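Local coordinates for oxysterol-binding protein homolog 1 (Saccharomyces cerevisiae, PDB 5H28) that carries sterols and other lipids between membranes, and is seen here as its ankyrin-repeat domain, which targets it to the nucleus-vacuole junction by interacting with NVJ1, at residues A[149-152]-A[153-157]; A[157-160]-A[161-164]; A[180-183]-A[184-187]; A[219-222]-A[223-226]. All coordinates share one frame; numbering follows the deposited sequence.

Contact 1. Residues A[149-152]-A[153-157]; sequences QEFR and TAFNN
Phe151 and Phe155, one helical turn apart, meet in a T-shaped (edge-to-face) pair. The CD2-CE2 edge of Phe155 stands over one face of Phe151, with the planes at 84° and Phe155 CE2 3.6 Å from Phe151 CD2. Phe151 swings its ring anti to the backbone N (chi1 -172°), whereas Phe155 holds CG between its own N and carbonyl carbon (chi1 67°), which folds the ring back over the preceding turn. There its face receives Arg152 CA in a CH-pi contact, 3.7 Å from the ring centroid, while Arg152 CG lies 3.9 Å from Phe155 CZ. This is the last stretch of helix 130-156 in the ankyrin domain, and regular i to i+4 bonds run beneath the side chains, among them Phe155 N to Phe151 O at 2.9 Å. Phe151 is buried against Leu163 of helix 160-167 and Val189 of helix 189-196, and Phe155 also touches Val189. Arg152 bends at chi3, and one face of its guanidinium lies over Gln149 CA; its NH2 leaves the helix to form a salt bridge with Asp182. On the exposed side, Thr153 N bonds to Gln149 O at 2.9 Å, and Thr153 OG1 lies 3.1 Å from that same carbonyl oxygen.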
loop_
_atom_site.group_PDB
_atom_site.type_symbol
_atom_site.label_atom_id
_atom_site.label_comp_id
_atom_site.label_asym_id
_atom_site.label_seq_id
_atom_site.Cartn_x
_atom_site.Cartn_y
_atom_site.Cartn_z
ATOM N N GLN A 149 2.605 13.071 5.829
ATOM C CA GLN A 149 2.698 13.556 7.194
ATOM C C GLN A 149 3.095 12.403 8.114
ATOM O O GLN A 149 3.977 12.554 8.957
ATOM C CB GLN A 149 1.351 14.137 7.637
ATOM C CG GLN A 149 1.287 14.512 9.107
ATOM C CD GLN A 149 0.883 15.954 9.319
ATOM O OE1 GLN A 149 -0.237 16.353 8.999
ATOM N NE2 GLN A 149 1.800 16.752 9.855
ATOM N N GLU A 150 2.454 11.250 7.940
ATOM C CA GLU A 150 2.761 10.089 8.775
ATOM C C GLU A 150 4.237 9.717 8.661
ATOM O O GLU A 150 4.896 9.415 9.657
ATOM C CB GLU A 150 1.902 8.887 8.372
ATOM C CG GLU A 150 2.044 7.717 9.335
ATOM C CD GLU A 150 1.143 6.533 9.011
ATOM O OE1 GLU A 150 1.092 5.591 9.833
ATOM O OE2 GLU A 150 0.493 6.536 7.946
ATOM N N PHE A 151 4.752 9.743 7.437
ATOM C CA PHE A 151 6.150 9.414 7.196
ATOM C C PHE A 151 7.058 10.426 7.902
ATOM O O PHE A 151 8.032 10.036 8.558
ATOM C CB PHE A 151 6.415 9.381 5.685
ATOM C CG PHE A 151 7.774 8.862 5.306
ATOM C CD1 PHE A 151 8.235 7.635 5.780
ATOM C CD2 PHE A 151 8.582 9.583 4.433
ATOM C CE1 PHE A 151 9.484 7.134 5.386
ATOM C CE2 PHE A 151 9.832 9.093 4.032
ATOM C CZ PHE A 151 10.284 7.869 4.508
ATOM N N ARG A 152 6.732 11.717 7.789
ATOM C CA ARG A 152 7.527 12.763 8.444
ATOM C C ARG A 152 7.528 12.580 9.956
ATOM O O ARG A 152 8.558 12.745 10.609
ATOM C CB ARG A 152 6.980 14.162 8.131
ATOM C CG ARG A 152 7.121 14.614 6.676
ATOM C CD ARG A 152 6.978 16.135 6.559
ATOM N NE ARG A 152 5.692 16.636 7.053
ATOM C CZ ARG A 152 4.553 16.630 6.363
ATOM N NH1 ARG A 152 3.447 17.114 6.911
ATOM N NH2 ARG A 152 4.510 16.147 5.128
ATOM N N THR A 153 6.369 12.251 10.514
ATOM C CA THR A 153 6.269 12.053 11.953
ATOM C C THR A 153 7.171 10.904 12.375
ATOM O O THR A 153 7.948 11.025 13.328
ATOM C CB THR A 153 4.825 11.733 12.368
ATOM O OG1 THR A 153 3.987 12.852 12.057
ATOM C CG2 THR A 153 4.745 11.451 13.864
ATOM N N ALA A 154 7.081 9.797 11.644
ATOM C CA ALA A 154 7.871 8.617 11.952
ATOM C C ALA A 154 9.374 8.839 11.814
ATOM O O ALA A 154 10.136 8.425 12.695
ATOM C CB ALA A 154 7.427 7.451 11.082
ATOM N N PHE A 155 9.830 9.484 10.742
ATOM C CA PHE A 155 11.268 9.665 10.654
ATOM C C PHE A 155 11.791 10.790 11.535
ATOM O O PHE A 155 12.911 10.704 12.031
ATOM C CB PHE A 155 11.781 9.767 9.188
ATOM C CG PHE A 155 11.357 11.001 8.414
ATOM C CD1 PHE A 155 11.791 12.276 8.774
ATOM C CD2 PHE A 155 10.622 10.862 7.233
ATOM C CE1 PHE A 155 11.508 13.383 7.966
ATOM C CE2 PHE A 155 10.337 11.959 6.424
ATOM C CZ PHE A 155 10.780 13.220 6.785
ATOM N N ASN A 156 10.984 11.818 11.783
ATOM C CA ASN A 156 11.454 12.904 12.634
ATOM C C ASN A 156 11.530 12.521 14.103
ATOM O O ASN A 156 12.338 13.076 14.845
ATOM C CB ASN A 156 10.595 14.152 12.455
ATOM C CG ASN A 156 10.924 14.887 11.180
ATOM O OD1 ASN A 156 12.090 14.984 10.798
ATOM N ND2 ASN A 156 9.904 15.413 10.516
ATOM N N ASN A 157 10.694 11.581 14.528
ATOM C CA ASN A 157 10.742 11.134 15.913
ATOM C C ASN A 157 11.630 9.894 15.987
ATOM O O ASN A 157 11.801 9.302 17.050
ATOM C CB ASN A 157 9.339 10.828 16.447
ATOM C CG ASN A 157 8.541 12.086 16.737
ATOM O OD1 ASN A 157 9.110 13.149 16.996
ATOM N ND2 ASN A 157 7.220 11.967 16.716
#

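Contact 2. Residues A[157-160]-A[161-164]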
loop_
_atom_site.group_PDB
_atom_site.type_symbol
_atom_site.label_atom_id
_atom_site.label_comp_id
_atom_site.label_asym_id
_atom_site.label_seq_id
_atom_site.Cartn_x
_atom_site.Cartn_y
_atom_site.Cartn_z
ATOM N N ASN A 157 10.694 11.581 14.528
ATOM C CA ASN A 157 10.742 11.134 15.913
ATOM C C ASN A 157 11.630 9.894 15.987
ATOM O O ASN A 157 11.801 9.302 17.050
ATOM C CB ASN A 157 9.339 10.828 16.447
ATOM C CG ASN A 157 8.541 12.086 16.737
ATOM O OD1 ASN A 157 9.110 13.149 16.996
ATOM N ND2 ASN A 157 7.220 11.967 16.716
ATOM N N ARG A 158 12.191 9.523 14.838
ATOM C CA ARG A 158 13.089 8.376 14.716
ATOM C C ARG A 158 12.460 7.108 15.278
ATOM O O ARG A 158 13.052 6.415 16.107
ATOM C CB ARG A 158 14.417 8.674 15.423
ATOM C CG ARG A 158 15.608 7.898 14.878
ATOM C CD ARG A 158 16.898 8.413 15.511
ATOM N NE ARG A 158 18.108 7.876 14.888
ATOM C CZ ARG A 158 18.733 6.767 15.273
ATOM N NH1 ARG A 158 18.271 6.055 16.292
ATOM N NH2 ARG A 158 19.830 6.372 14.639
ATOM N N ASP A 159 11.255 6.815 14.806
ATOM C CA ASP A 159 10.500 5.642 15.233
ATOM C C ASP A 159 10.610 4.577 14.143
ATOM O O ASP A 159 9.807 4.550 13.205
ATOM C CB ASP A 159 9.034 6.032 15.435
ATOM C CG ASP A 159 8.191 4.899 15.976
ATOM O OD1 ASP A 159 8.605 3.729 15.866
ATOM O OD2 ASP A 159 7.096 5.186 16.503
ATOM N N PHE A 160 11.597 3.697 14.266
ATOM C CA PHE A 160 11.801 2.651 13.270
ATOM C C PHE A 160 10.648 1.660 13.171
ATOM O O PHE A 160 10.379 1.133 12.097
ATOM C CB PHE A 160 13.121 1.919 13.535
ATOM C CG PHE A 160 14.337 2.735 13.195
ATOM C CD1 PHE A 160 14.628 3.057 11.871
ATOM C CD2 PHE A 160 15.180 3.200 14.197
ATOM C CE1 PHE A 160 15.740 3.833 11.552
ATOM C CE2 PHE A 160 16.294 3.977 13.890
ATOM C CZ PHE A 160 16.575 4.295 12.564
ATOM N N GLY A 161 9.966 1.403 14.282
ATOM C CA GLY A 161 8.837 0.492 14.232
ATOM C C GLY A 161 7.760 1.070 13.329
ATOM O O GLY A 161 7.221 0.386 12.460
ATOM N N HIS A 162 7.450 2.346 13.534
ATOM C CA HIS A 162 6.437 3.023 12.731
ATOM C C HIS A 162 6.879 3.082 11.268
ATOM O O HIS A 162 6.080 2.838 10.364
ATOM C CB HIS A 162 6.203 4.435 13.273
ATOM C CG HIS A 162 4.975 5.101 12.736
ATOM N ND1 HIS A 162 4.579 6.359 13.139
ATOM C CD2 HIS A 162 4.062 4.697 11.819
ATOM C CE1 HIS A 162 3.479 6.701 12.492
ATOM N NE2 HIS A 162 3.145 5.711 11.686
ATOM N N LEU A 163 8.151 3.400 11.033
ATOM C CA LEU A 163 8.672 3.466 9.668
ATOM C C LEU A 163 8.524 2.128 8.953
ATOM O O LEU A 163 8.208 2.087 7.768
ATOM C CB LEU A 163 10.147 3.875 9.675
ATOM C CG LEU A 163 10.444 5.344 9.981
ATOM C CD1 LEU A 163 11.935 5.521 10.227
ATOM C CD2 LEU A 163 9.986 6.210 8.821
ATOM N N GLU A 164 8.758 1.038 9.680
ATOM C CA GLU A 164 8.633 -0.298 9.105
ATOM C C GLU A 164 7.204 -0.526 8.614
ATOM O O GLU A 164 6.990 -1.038 7.516
ATOM C CB GLU A 164 8.986 -1.363 10.145
ATOM C CG GLU A 164 10.464 -1.480 10.497
ATOM C CD GLU A 164 11.302 -2.037 9.359
ATOM O OE1 GLU A 164 10.825 -2.950 8.654
ATOM O OE2 GLU A 164 12.448 -1.572 9.180
HETATM O O HOH W 1 6.105 7.518 15.081
#
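Asp159, the N-cap residue of helix 160-167, takes the backbone N-H of His162 on its OD1, at 2.9 Å and nearly straight (170°). The N-H comes in from above the carboxylate plane. A chi1 of -176° turns the carboxylate over the first helical turn, and Asp159 CG lies 3.4 Å from His162 CB. Asp159 O meanwhile accepts from Leu163 N at 3.0 Å. With an alanine here, the His162 N-H would probably lose its cap and the start of the helix be less firmly held. Arg158 takes positive phi in a Schellman motif that ends helix 130-156, so one helix stops and the next begins within a few residues, a helical hairpin of the ankyrin domain. The packed side belongs to Leu163, buried against Phe151 and Ala154 of helix 130-156 and reaching Phe160 CD1 with its own CD1 at 4.0 Å. Phe160 turns away from the helix start toward helix 199-207, where its ring meets Trp204. The looser, partly exposed side holds a bridging water, which donates to Asp159 OD2 at 2.9 Å and also bonds His162 ND1, in the imidazole plane at its edge. The ring's far nitrogen, His162 NE2, is hydrogen-bonded to Glu150 OE1.

Contact 3. Residues A[180-183]-A[184-187]; sequences GMDP and ETGD
Asp182 OD2 gathers two backbone N-H groups of the residues that follow it, Glu184 N at 2.8 Å and Thr185 N at 2.9 Å. This is an Asx turn closed by Glu184 N, with Thr185 N as a second donor, at the start of the third predicted ankyrin repeat. The two donors approach differently: Thr185 N uses the anti lone pair of Asp182 OD2, away from the other carboxylate oxygen, while Glu184 N comes from above the carboxylate plane. What aims the oxygen is the first torsion of Asp182: chi1 of 179° sends the carboxylate opposite the residue's own nitrogen and across the turn. Behind it the two arms run roughly antiparallel, their directions 149° apart, and Asp182 N gives a straight bond to Asp187 O at 2.9 Å. A short but weak bond, Gly186 N to Asp182 O, spans the bend; Gly186 has positive phi, a backbone shape in which a side chain would collide with the carbonyl O of Thr185. Met181 CB rests 3.5 Å from Gly186 O. Further out, Asp182 OD1 makes a salt bridge with Arg152 of helix 130-156; with the two bonds to OD2, this probably holds the carboxylate's rotation. Asp187 OD1 pairs with Arg217. The second arm is steadied by an ST turn, in which Thr185 OG1 accepts the N-H of Asp187 at 3.0 Å, with Thr185 OG1 only 3.4 Å from Asp182 CB.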
loop_
_atom_site.group_PDB
_atom_site.type_symbol
_atom_site.label_atom_id
_atom_site.label_comp_id
_atom_site.label_asym_id
_atom_site.label_seq_id
_atom_site.Cartn_x
_atom_site.Cartn_y
_atom_site.Cartn_z
ATOM N N GLY A 180 10.940 11.056 -3.483
ATOM C CA GLY A 180 10.259 12.255 -3.927
ATOM C C GLY A 180 10.327 13.396 -2.933
ATOM O O GLY A 180 10.700 13.210 -1.776
ATOM N N MET A 181 9.968 14.588 -3.392
ATOM C CA MET A 181 9.978 15.767 -2.539
ATOM C C MET A 181 8.717 15.787 -1.691
ATOM O O MET A 181 7.610 15.592 -2.199
ATOM C CB MET A 181 10.042 17.030 -3.396
ATOM C CG MET A 181 11.222 17.056 -4.345
ATOM S SD MET A 181 11.231 18.514 -5.397
ATOM C CE MET A 181 10.188 17.956 -6.736
ATOM N N ASP A 182 8.882 16.012 -0.393
ATOM C CA ASP A 182 7.741 16.063 0.509
ATOM C C ASP A 182 6.846 17.229 0.086
ATOM O O ASP A 182 7.338 18.319 -0.206
ATOM C CB ASP A 182 8.217 16.273 1.942
ATOM C CG ASP A 182 7.071 16.361 2.920
ATOM O OD1 ASP A 182 6.594 15.305 3.379
ATOM O OD2 ASP A 182 6.638 17.489 3.219
ATOM N N PRO A 183 5.520 17.020 0.064
ATOM C CA PRO A 183 4.577 18.073 -0.336
ATOM C C PRO A 183 4.511 19.315 0.550
ATOM O O PRO A 183 4.068 20.371 0.099
ATOM C CB PRO A 183 3.244 17.332 -0.389
ATOM C CG PRO A 183 3.401 16.312 0.700
ATOM C CD PRO A 183 4.798 15.791 0.440
ATOM N N GLU A 184 4.941 19.193 1.802
ATOM C CA GLU A 184 4.907 20.319 2.734
ATOM C C GLU A 184 6.237 21.051 2.880
ATOM O O GLU A 184 6.275 22.281 2.899
ATOM C CB GLU A 184 4.448 19.847 4.119
ATOM C CG GLU A 184 2.951 19.619 4.254
ATOM C CD GLU A 184 2.148 20.892 4.061
ATOM O OE1 GLU A 184 2.507 21.922 4.669
ATOM O OE2 GLU A 184 1.151 20.860 3.308
ATOM N N THR A 185 7.326 20.296 2.987
ATOM C CA THR A 185 8.649 20.888 3.152
ATOM C C THR A 185 9.409 20.999 1.839
ATOM O O THR A 185 10.294 21.844 1.692
ATOM C CB THR A 185 9.516 20.050 4.104
ATOM O OG1 THR A 185 9.836 18.800 3.475
ATOM C CG2 THR A 185 8.778 19.783 5.401
ATOM N N GLY A 186 9.067 20.135 0.891
ATOM C CA GLY A 186 9.750 20.138 -0.388
ATOM C C GLY A 186 11.077 19.399 -0.313
ATOM O O GLY A 186 11.778 19.268 -1.312
ATOM N N ASP A 187 11.417 18.900 0.873
ATOM C CA ASP A 187 12.675 18.188 1.073
ATOM C C ASP A 187 12.581 16.688 0.815
ATOM O O ASP A 187 11.499 16.106 0.826
ATOM C CB ASP A 187 13.201 18.404 2.499
ATOM C CG ASP A 187 13.452 19.866 2.822
ATOM O OD1 ASP A 187 13.908 20.615 1.932
ATOM O OD2 ASP A 187 13.210 20.261 3.981
#

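Contact 4. Residues A[219-222]-A[223-226]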
loop_
_atom_site.group_PDB
_atom_site.type_symbol
_atom_site.label_atom_id
_atom_site.label_comp_id
_atom_site.label_asym_id
_atom_site.label_seq_id
_atom_site.Cartn_x
_atom_site.Cartn_y
_atom_site.Cartn_z
ATOM N N GLY A 219 18.613 20.764 -6.091
ATOM C CA GLY A 219 19.449 20.125 -7.094
ATOM C C GLY A 219 20.658 19.407 -6.526
ATOM O O GLY A 219 21.554 19.003 -7.269
ATOM N N LYS A 220 20.677 19.225 -5.210
ATOM C CA LYS A 220 21.796 18.573 -4.540
ATOM C C LYS A 220 21.681 17.064 -4.373
ATOM O O LYS A 220 20.599 16.530 -4.108
ATOM C CB LYS A 220 22.005 19.197 -3.158
ATOM C CG LYS A 220 22.610 20.582 -3.192
ATOM C CD LYS A 220 24.080 20.503 -3.564
ATOM C CE LYS A 220 24.641 21.870 -3.897
ATOM N NZ LYS A 220 23.965 22.427 -5.098
ATOM N N LEU A 221 22.812 16.385 -4.537
ATOM C CA LEU A 221 22.885 14.943 -4.352
ATOM C C LEU A 221 23.188 14.752 -2.873
ATOM O O LEU A 221 23.768 15.635 -2.240
ATOM C CB LEU A 221 24.037 14.340 -5.160
ATOM C CG LEU A 221 23.975 14.347 -6.688
ATOM C CD1 LEU A 221 25.321 13.912 -7.248
ATOM C CD2 LEU A 221 22.868 13.419 -7.163
ATOM N N PRO A 222 22.802 13.607 -2.298
ATOM C CA PRO A 222 23.080 13.376 -0.878
ATOM C C PRO A 222 24.565 13.547 -0.529
ATOM O O PRO A 222 24.906 14.136 0.499
ATOM C CB PRO A 222 22.601 11.942 -0.664
ATOM C CG PRO A 222 21.450 11.831 -1.615
ATOM C CD PRO A 222 21.976 12.520 -2.859
ATOM N N ILE A 223 25.449 13.050 -1.391
ATOM C CA ILE A 223 26.884 13.136 -1.136
ATOM C C ILE A 223 27.408 14.573 -1.062
ATOM O O ILE A 223 28.393 14.851 -0.374
ATOM C CB ILE A 223 27.678 12.348 -2.212
ATOM C CG1 ILE A 223 29.131 12.168 -1.767
ATOM C CG2 ILE A 223 27.625 13.083 -3.545
ATOM C CD1 ILE A 223 29.911 11.196 -2.627
ATOM N N GLU A 224 26.743 15.487 -1.759
ATOM C CA GLU A 224 27.169 16.879 -1.764
ATOM C C GLU A 224 26.751 17.607 -0.490
ATOM O O GLU A 224 27.111 18.763 -0.282
ATOM C CB GLU A 224 26.601 17.589 -2.997
ATOM C CG GLU A 224 26.955 16.888 -4.300
ATOM C CD GLU A 224 26.336 17.550 -5.515
ATOM O OE1 GLU A 224 25.125 17.856 -5.476
ATOM O OE2 GLU A 224 27.059 17.751 -6.515
ATOM N N LEU A 225 26.001 16.920 0.367
ATOM C CA LEU A 225 25.539 17.504 1.622
ATOM C C LEU A 225 26.388 17.046 2.806
ATOM O O LEU A 225 26.128 17.410 3.958
ATOM C CB LEU A 225 24.067 17.156 1.843
ATOM C CG LEU A 225 23.135 17.739 0.772
ATOM C CD1 LEU A 225 21.709 17.265 1.013
ATOM C CD2 LEU A 225 23.206 19.263 0.800
ATOM N N VAL A 226 27.397 16.233 2.516
ATOM C CA VAL A 226 28.316 15.757 3.540
ATOM C C VAL A 226 29.308 16.896 3.771
ATOM O O VAL A 226 29.607 17.651 2.842
ATOM C CB VAL A 226 29.096 14.508 3.057
ATOM C CG1 VAL A 226 30.150 14.117 4.080
ATOM C CG2 VAL A 226 28.138 13.351 2.829
HETATM O O HOH W 2 24.523 20.042 -7.209
#
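Glu224 stretches its side chain back over Leu221 and places OE1 on the backbone N of that residue, 2.9 Å away and almost straight (174°). The N-H meets Glu224 OE1 on its anti side, 32° out of the carboxylate plane. The carboxylate end passes at a slant across the Leu221 side chain, with Leu221 CB 3.7 Å from Glu224 OE1. Lys220 crosses Glu224 at about a right angle; its CD comes to 3.4 Å from Glu224 OE1, but its ammonium does not reach the carboxylate directly. A water bridges them, donating to Glu224 OE1 and Gly219 O and accepting from Lys220 NZ. Were an alanine to stand in place of Glu224, the Leu221 N-H would probably lose its acceptor and the bridging water one of its partners. The backbone winds into a short 3-10 turn of the ankyrin domain, between helices 199-207 and 241-256, with Glu224 N bonded to Leu221 O and Leu225 N to Pro222 O, both at 3.0 Å. Leu225 points back, its CD2 4.1 Å from Lys220 CB. The turn is wedged between two helices: Pro222 and Leu225 rest on His191 of helix 189-196, while Pro222 and Val226 pack on Leu250 of helix 241-256.

Overall arrangement
From the N terminus, contact 1 comes first, at the end of helix 130-156, and contact 2 takes over directly, closing the turn into helix 160-167. The two helices pack together through contacts 1 and 2. Contact 3 closes the turn that precedes helix 189-196 and is tied back to contact 1 by the salt bridge of Arg152 with Asp182. Contact 4 lies further along, before helix 241-256, its nearest atoms about 8 Å from contact 3, and helix 189-196 is touched by both contact 1 and contact 4. Contacts 1 and 2 join at Asn157, and contacts 3 and 4 follow in series; none encloses or crosses another.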